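Conserved hypothetical protein (Staphylococcus aureus subsp. aureus, PDB 2AP3) is of unknown function but is probably a cell-wall-binding lipoprotein, built as an elongated bundle of long helices. Local coordinates at residues L185-V188 / Q189-K192. Sequence-based numbering, arbitrary orientation.
Sequences LNKV and QKEK. Unlike the reference sequence in segment 189-192: Gln-189 (reference Gly).
Lys-187 lies side by side with both Lys-190 and Glu-191 on one flank of helix 157-195, each pair pointing the same way, while Val-188 and Lys-192 pair on another. Backbone hydrogen bonding sets this spacing. Glu-191 N donates to Lys-187 O at 3.0 Å with an N-H...O angle of 158°, and the corresponding i to i+4 bonds join Lys-190 N to Asn-186 O and Lys-192 N to Val-188 O; the bond from Gln-189 N to Leu-185 O is weak at 3.5 Å.

Side-chain carbons make the next contacts. Lys-190 has CG wedged between its own backbone N and carbonyl carbon (chi1 89°), which presses that CG to 3.0 Å from Lys-187 O, a tight carbon-to-carbonyl approach. Aliphatic contact follows along the extended chain, with Lys-190 CE 3.7 Å from Lys-187 CG. On the other flank, Val-188 CG1 meets Lys-192 CE at 3.8 Å. The same valine packs on Val-121 of helix 109-150, whereas the Lys-192 side chain touches Val-25 of helix 10-30.

Charged groups form the third class. Lys-190 NZ and Glu-191 OE1 make a long salt bridge of 3.9 Å, and Lys-187 CE lies equally far from that oxygen, at 3.9 Å, although its NZ does not touch it. Glu-191 OE1 also accepts a hydrogen bond from Gln-117 NE2, so the carboxylate of this buried residue is tied to helix 109-150. With the two ammonium groups 5.1 Å apart (Lys-187 NZ to Lys-190 NZ), the nearby carboxylate probably offsets part of their mutual repulsion, and the lysines in turn would tend to stabilise its negative charge.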
loop_
_atom_site.group_PDB
_atom_site.type_symbol
_atom_site.label_atom_id
_atom_site.label_comp_id
_atom_site.label_asym_id
_atom_site.label_seq_id
_atom_site.Cartn_x
_atom_site.Cartn_y
_atom_site.Cartn_z
ATOM N N LEU A 185 -3.961 -9.344 -1.502
ATOM C CA LEU A 185 -4.081 -8.960 -2.904
ATOM C C LEU A 185 -4.221 -10.227 -3.740
ATOM O O LEU A 185 -4.975 -10.253 -4.722
ATOM C CB LEU A 185 -2.899 -8.117 -3.369
ATOM C CG LEU A 185 -2.724 -6.731 -2.719
ATOM C CD1 LEU A 185 -1.485 -6.016 -3.288
ATOM C CD2 LEU A 185 -4.001 -5.895 -2.891
ATOM N N ASN A 186 -3.517 -11.278 -3.327
ATOM C CA ASN A 186 -3.668 -12.596 -3.964
ATOM C C ASN A 186 -5.032 -13.232 -3.736
ATOM O O ASN A 186 -5.629 -13.783 -4.666
ATOM C CB ASN A 186 -2.545 -13.542 -3.540
ATOM C CG ASN A 186 -1.195 -13.098 -4.066
ATOM O OD1 ASN A 186 -1.112 -12.393 -5.076
ATOM N ND2 ASN A 186 -0.130 -13.508 -3.390
ATOM N N LYS A 187 -5.531 -13.148 -2.505
ATOM C CA LYS A 187 -6.845 -13.688 -2.180
ATOM C C LYS A 187 -7.940 -12.974 -2.978
ATOM O O LYS A 187 -8.937 -13.603 -3.365
ATOM C CB LYS A 187 -7.115 -13.599 -0.679
ATOM C CG LYS A 187 -8.300 -14.441 -0.199
ATOM C CD LYS A 187 -8.543 -14.233 1.287
ATOM C CE LYS A 187 -9.658 -15.133 1.795
ATOM N NZ LYS A 187 -9.639 -15.198 3.287
ATOM N N VAL A 188 -7.760 -11.675 -3.228
ATOM C CA VAL A 188 -8.706 -10.926 -4.069
ATOM C C VAL A 188 -8.847 -11.599 -5.437
ATOM O O VAL A 188 -9.966 -11.859 -5.889
ATOM C CB VAL A 188 -8.344 -9.415 -4.186
ATOM C CG1 VAL A 188 -9.143 -8.732 -5.310
ATOM C CG2 VAL A 188 -8.624 -8.720 -2.872
ATOM N N GLN A 189 -7.724 -11.909 -6.077
ATOM C CA GLN A 189 -7.791 -12.617 -7.352
ATOM C C GLN A 189 -8.414 -14.018 -7.252
ATOM O O GLN A 189 -9.160 -14.409 -8.151
ATOM C CB GLN A 189 -6.444 -12.652 -8.074
ATOM C CG GLN A 189 -6.482 -13.388 -9.427
ATOM C CD GLN A 189 -7.593 -12.901 -10.357
ATOM O OE1 GLN A 189 -8.567 -13.615 -10.597
ATOM N NE2 GLN A 189 -7.447 -11.685 -10.886
ATOM N N LYS A 190 -8.125 -14.768 -6.187
ATOM C CA LYS A 190 -8.747 -16.096 -6.029
ATOM C C LYS A 190 -10.281 -16.024 -5.992
ATOM O O LYS A 190 -10.964 -16.858 -6.603
ATOM C CB LYS A 190 -8.193 -16.872 -4.816
ATOM C CG LYS A 190 -8.922 -16.630 -3.489
ATOM C CD LYS A 190 -8.651 -17.722 -2.469
ATOM C CE LYS A 190 -9.678 -17.665 -1.347
ATOM N NZ LYS A 190 -9.509 -18.763 -0.349
ATOM N N GLU A 191 -10.816 -15.029 -5.285
ATOM C CA GLU A 191 -12.262 -14.881 -5.166
ATOM C C GLU A 191 -12.870 -14.458 -6.490
ATOM O O GLU A 191 -13.990 -14.861 -6.819
ATOM C CB GLU A 191 -12.641 -13.904 -4.048
ATOM C CG GLU A 191 -12.119 -14.298 -2.655
ATOM C CD GLU A 191 -12.680 -15.609 -2.123
ATOM O OE1 GLU A 191 -12.262 -16.023 -1.019
ATOM O OE2 GLU A 191 -13.547 -16.228 -2.782
ATOM N N LYS A 192 -12.120 -13.668 -7.257
ATOM C CA LYS A 192 -12.547 -13.249 -8.596
ATOM C C LYS A 192 -12.688 -14.433 -9.539
ATOM O O LYS A 192 -13.645 -14.489 -10.320
ATOM C CB LYS A 192 -11.577 -12.228 -9.186
ATOM C CG LYS A 192 -11.778 -10.823 -8.652
ATOM C CD LYS A 192 -10.707 -9.897 -9.200
ATOM C CE LYS A 192 -10.858 -8.495 -8.653
ATOM N NZ LYS A 192 -9.801 -7.572 -9.176
#